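Side-chain contacts in uncharacterized protein (Staphylococcus aureus subsp. aureus Mu50, PDB 4QPV), which is of unknown function but belongs to the DUF1672 family, whose fold is built on a repeated kinked-helix-beta-beta-beta unit: residues A40-F43 against S44-K48; S25-G29 against Q30-P34. One frame throughout, in Å; residues are numbered along the deposited sequence.

Contact 1 (A40-F43 against S44-K48); sequences AIEF and SKKHK
Phe43 and His47, one turn apart at the C-terminal end of helix 38-46, form the tight side of this contact. CD2 of His47 sits over the centre of the Phe43 ring, 3.5 Å from Phe43 CE1, while NE2 lies beyond the CD1-CE1 edge; the planes meet at 36°, an oblique aromatic pair. Phe43 CG lies anti to the backbone N (chi1 -173°), which sends its ring toward the helix end, where His47 leaves helical geometry. The edge of the imidazole meanwhile faces Phe43 O, 3.2 Å from His47 CD2. Also inward, Ser44 OG turns back onto its own helix and gives Ile41 O a short 2.6 Å hydrogen bond, while Ser44 N binds Ala40 O.

The outward side is looser. Glu42 runs alongside Lys46, but Glu42 OE2 and Lys46 NZ stay 4.9 Å apart. Lys45, extended beside Ile41, brings NZ to 3.8 Å from Ile41 CG2; a water accepts from Lys45 NZ and donates to Glu42 OE1, bridging charges that do not touch directly. Ile103 touches the side chains of both Phe43 and His47, and the Phe43 and Ser44 side of helix 38-46 meets the three-stranded antiparallel sheet through Val79 of strand 78-87.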
loop_
_atom_site.group_PDB
_atom_site.type_symbol
_atom_site.label_atom_id
_atom_site.label_comp_id
_atom_site.label_asym_id
_atom_site.label_seq_id
_atom_site.Cartn_x
_atom_site.Cartn_y
_atom_site.Cartn_z
ATOM N N ALA A 40 -11.867 -14.800 17.761
ATOM C CA ALA A 40 -11.807 -13.559 16.975
ATOM C C ALA A 40 -11.969 -13.858 15.478
ATOM O O ALA A 40 -12.733 -13.173 14.794
ATOM C CB ALA A 40 -10.493 -12.837 17.244
ATOM N N ILE A 41 -11.266 -14.901 14.973
ATOM C CA ILE A 41 -11.363 -15.352 13.577
ATOM C C ILE A 41 -12.813 -15.768 13.281
ATOM O O ILE A 41 -13.387 -15.294 12.305
ATOM C CB ILE A 41 -10.356 -16.516 13.308
ATOM C CG1 ILE A 41 -8.904 -15.998 13.371
ATOM C CG2 ILE A 41 -10.649 -17.209 11.952
ATOM C CD1 ILE A 41 -7.803 -17.160 13.455
ATOM N N GLU A 42 -13.417 -16.612 14.136
ATOM C CA GLU A 42 -14.809 -17.021 13.942
ATOM C C GLU A 42 -15.758 -15.805 13.972
ATOM O O GLU A 42 -16.681 -15.738 13.151
ATOM C CB GLU A 42 -15.223 -18.075 14.993
ATOM C CG GLU A 42 -16.687 -18.472 14.946
ATOM C CD GLU A 42 -17.204 -19.373 13.837
ATOM O OE1 GLU A 42 -16.496 -19.577 12.822
ATOM O OE2 GLU A 42 -18.344 -19.874 13.992
ATOM N N PHE A 43 -15.513 -14.839 14.886
ATOM C CA PHE A 43 -16.330 -13.615 14.991
ATOM C C PHE A 43 -16.314 -12.822 13.670
ATOM O O PHE A 43 -17.373 -12.378 13.204
ATOM C CB PHE A 43 -15.849 -12.722 16.160
ATOM C CG PHE A 43 -16.747 -11.532 16.444
ATOM C CD1 PHE A 43 -17.830 -11.650 17.302
ATOM C CD2 PHE A 43 -16.508 -10.299 15.841
ATOM C CE1 PHE A 43 -18.664 -10.551 17.564
ATOM C CE2 PHE A 43 -17.336 -9.204 16.104
ATOM C CZ PHE A 43 -18.412 -9.338 16.963
ATOM N N SER A 44 -15.120 -12.660 13.059
ATOM C CA SER A 44 -14.950 -11.919 11.807
ATOM C C SER A 44 -15.804 -12.521 10.669
ATOM O O SER A 44 -16.273 -11.794 9.802
ATOM C CB SER A 44 -13.477 -11.884 11.395
ATOM O OG SER A 44 -13.038 -13.118 10.854
ATOM N N LYS A 45 -15.980 -13.841 10.672
ATOM C CA LYS A 45 -16.754 -14.540 9.647
ATOM C C LYS A 45 -18.257 -14.360 9.869
ATOM O O LYS A 45 -19.006 -14.236 8.909
ATOM C CB LYS A 45 -16.398 -16.035 9.639
ATOM C CG LYS A 45 -14.983 -16.313 9.173
ATOM C CD LYS A 45 -14.600 -17.745 9.499
ATOM C CE LYS A 45 -13.169 -18.074 9.150
ATOM N NZ LYS A 45 -12.797 -19.418 9.672
ATOM N N LYS A 46 -18.688 -14.330 11.123
ATOM C CA LYS A 46 -20.103 -14.212 11.466
ATOM C C LYS A 46 -20.642 -12.781 11.307
ATOM O O LYS A 46 -21.865 -12.601 11.222
ATOM C CB LYS A 46 -20.324 -14.694 12.905
ATOM C CG LYS A 46 -20.278 -16.211 13.057
ATOM C CD LYS A 46 -21.600 -16.859 12.687
ATOM C CE LYS A 46 -21.498 -18.364 12.644
ATOM N NZ LYS A 46 -22.702 -18.948 12.010
ATOM N N HIS A 47 -19.749 -11.768 11.267
ATOM C CA HIS A 47 -20.166 -10.366 11.197
ATOM C C HIS A 47 -19.416 -9.604 10.106
ATOM O O HIS A 47 -19.224 -8.398 10.223
ATOM C CB HIS A 47 -19.957 -9.682 12.568
ATOM C CG HIS A 47 -20.603 -10.431 13.684
ATOM N ND1 HIS A 47 -21.965 -10.322 13.932
ATOM C CD2 HIS A 47 -20.078 -11.362 14.510
ATOM C CE1 HIS A 47 -22.214 -11.169 14.915
ATOM N NE2 HIS A 47 -21.109 -11.811 15.300
ATOM N N LYS A 48 -19.049 -10.303 9.026
ATOM C CA LYS A 48 -18.320 -9.759 7.885
ATOM C C LYS A 48 -19.001 -8.499 7.327
ATOM O O LYS A 48 -18.325 -7.490 7.201
ATOM C CB LYS A 48 -18.181 -10.846 6.800
ATOM C CG LYS A 48 -17.408 -10.420 5.562
ATOM C CD LYS A 48 -17.573 -11.453 4.451
ATOM C CE LYS A 48 -16.983 -10.997 3.136
ATOM N NZ LYS A 48 -17.415 -11.870 2.007
HETATM O O HOH W 1 -13.434 -19.849 12.408
#

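Contact 2 (S25-G29 against Q30-P34); sequences SKYVG and QGFQP
The contact between Tyr27, Val28 and Gln30 is a local one, folded round Gly29 in the irregular connection from strand 21-23 to helix 38-46. Its main polar link is a side chain returning to the backbone: Gln30 OE1 accepts from Val28 N at 2.8 Å, with an N-H...O angle of 161° and the donor in the plane of the amide carbonyl. Two bends bring the amide there. With chi1 at 60°, CG is tucked between the two backbone branches, and chi2 of -91° then folds the chain back toward Val28. The other end of the amide is tied through water, which accepts from Gln30 NE2 and donates to Lys26 O, so both amide atoms are engaged.

The Tyr27 ring and the Gln30 amide run antiparallel, their planes nearly parallel, with Gln30 OE1 3.5 Å from Tyr27 CD1. Gln30 O lies at the ring edge, 3.4 Å from Tyr27 CE1, whereas Gly29 N sits over the ring centre, 3.4 Å above its plane. Gln30 N, buried here, has no polar partner. Gln30 is itself the second residue of a type II beta turn running from Gly29 to Phe32, closed by the hydrogen bond from Phe32 N to Gly29 O, 3.1 Å; this donor stands above the carbonyl plane.

Tyr27 OH, beside Phe32 CB, is hydrogen-bonded to Thr271 O. Tyr27 packs on helix 159-165 and Met22 of strand 21-23, while Phe32 meets Phe82 of strand 78-87 with its ring steeply inclined and touches Asn71 of strand 67-75.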
loop_
_atom_site.group_PDB
_atom_site.type_symbol
_atom_site.label_atom_id
_atom_site.label_comp_id
_atom_site.label_asym_id
_atom_site.label_seq_id
_atom_site.Cartn_x
_atom_site.Cartn_y
_atom_site.Cartn_z
ATOM N N SER A 25 3.415 -15.859 -7.853
ATOM C CA SER A 25 2.539 -15.800 -9.036
ATOM C C SER A 25 1.206 -16.554 -8.827
ATOM O O SER A 25 0.230 -16.279 -9.521
ATOM C CB SER A 25 3.270 -16.375 -10.248
ATOM O OG SER A 25 3.549 -17.746 -10.029
ATOM N N LYS A 26 1.161 -17.490 -7.887
ATOM C CA LYS A 26 -0.034 -18.270 -7.629
ATOM C C LYS A 26 -0.709 -17.878 -6.293
ATOM O O LYS A 26 -1.793 -18.381 -5.975
ATOM C CB LYS A 26 0.314 -19.768 -7.666
ATOM C CG LYS A 26 0.716 -20.220 -9.074
ATOM C CD LYS A 26 1.438 -21.546 -9.113
ATOM C CE LYS A 26 2.027 -21.778 -10.490
ATOM N NZ LYS A 26 2.848 -23.015 -10.547
ATOM N N TYR A 27 -0.075 -17.001 -5.511
ATOM C CA TYR A 27 -0.653 -16.615 -4.233
ATOM C C TYR A 27 -1.735 -15.524 -4.409
ATOM O O TYR A 27 -1.460 -14.458 -4.961
ATOM C CB TYR A 27 0.450 -16.144 -3.296
ATOM C CG TYR A 27 -0.062 -15.668 -1.953
ATOM C CD1 TYR A 27 -0.578 -16.568 -1.024
ATOM C CD2 TYR A 27 0.032 -14.326 -1.585
ATOM C CE1 TYR A 27 -1.025 -16.142 0.223
ATOM C CE2 TYR A 27 -0.383 -13.892 -0.325
ATOM C CZ TYR A 27 -0.887 -14.807 0.582
ATOM O OH TYR A 27 -1.282 -14.401 1.828
ATOM N N VAL A 28 -2.959 -15.815 -3.949
ATOM C CA VAL A 28 -4.085 -14.882 -4.031
ATOM C C VAL A 28 -4.614 -14.537 -2.608
ATOM O O VAL A 28 -5.716 -14.008 -2.473
ATOM C CB VAL A 28 -5.216 -15.376 -4.996
ATOM C CG1 VAL A 28 -4.708 -15.453 -6.443
ATOM C CG2 VAL A 28 -5.838 -16.710 -4.543
ATOM N N GLY A 29 -3.805 -14.794 -1.576
ATOM C CA GLY A 29 -4.190 -14.492 -0.198
ATOM C C GLY A 29 -4.720 -15.670 0.597
ATOM O O GLY A 29 -5.165 -15.492 1.740
ATOM N N GLN A 30 -4.672 -16.898 0.021
ATOM C CA GLN A 30 -5.185 -18.075 0.748
ATOM C C GLN A 30 -4.286 -18.335 1.975
ATOM O O GLN A 30 -3.065 -18.249 1.878
ATOM C CB GLN A 30 -5.317 -19.324 -0.166
ATOM C CG GLN A 30 -4.025 -19.805 -0.823
ATOM C CD GLN A 30 -3.773 -19.175 -2.184
ATOM O OE1 GLN A 30 -3.540 -17.972 -2.317
ATOM N NE2 GLN A 30 -3.752 -19.998 -3.220
ATOM N N GLY A 31 -4.908 -18.499 3.132
ATOM C CA GLY A 31 -4.169 -18.717 4.370
ATOM C C GLY A 31 -3.732 -17.452 5.091
ATOM O O GLY A 31 -3.189 -17.544 6.187
ATOM N N PHE A 32 -3.975 -16.252 4.503
ATOM C CA PHE A 32 -3.601 -14.989 5.151
ATOM C C PHE A 32 -4.281 -14.864 6.496
ATOM O O PHE A 32 -5.514 -14.976 6.598
ATOM C CB PHE A 32 -3.927 -13.765 4.274
ATOM C CG PHE A 32 -3.707 -12.430 4.966
ATOM C CD1 PHE A 32 -2.437 -12.040 5.374
ATOM C CD2 PHE A 32 -4.774 -11.570 5.210
ATOM C CE1 PHE A 32 -2.229 -10.795 5.987
ATOM C CE2 PHE A 32 -4.572 -10.335 5.820
ATOM C CZ PHE A 32 -3.301 -9.955 6.223
ATOM N N GLN A 33 -3.480 -14.690 7.548
ATOM C CA GLN A 33 -4.033 -14.573 8.897
ATOM C C GLN A 33 -3.120 -13.793 9.832
ATOM O O GLN A 33 -2.156 -14.367 10.337
ATOM C CB GLN A 33 -4.303 -15.978 9.513
ATOM C CG GLN A 33 -5.001 -15.973 10.894
ATOM C CD GLN A 33 -6.259 -15.125 10.887
ATOM O OE1 GLN A 33 -6.297 -14.006 11.411
ATOM N NE2 GLN A 33 -7.274 -15.595 10.204
ATOM N N PRO A 34 -3.452 -12.527 10.163
ATOM C CA PRO A 34 -2.682 -11.816 11.199
ATOM C C PRO A 34 -2.772 -12.536 12.561
ATOM O O PRO A 34 -3.720 -13.307 12.789
ATOM C CB PRO A 34 -3.364 -10.433 11.246
ATOM C CG PRO A 34 -4.004 -10.277 9.887
ATOM C CD PRO A 34 -4.536 -11.666 9.639
HETATM O O HOH W 2 -3.755 -19.878 -6.407
#

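Overall arrangement
Contact 2 comes first along the chain, in the irregular connection after strand 21-23, and contact 1 follows on helix 38-46. Their centres lie 18 Å apart on the same side of the chain's centre, contact 1 being the more peripheral at about 24 Å from it against 16 Å. The two meet where Ile41 packs on Gln33. Both also reach the antiparallel sheet of strands 67-75, 78-87 and 90-98, which contact 1 meets through strand 78-87 and contact 2 through strands 67-75 and 78-87. Contact 2 additionally touches helix 159-165, so this N-terminal part of the chain joins that helix to the three-stranded sheet.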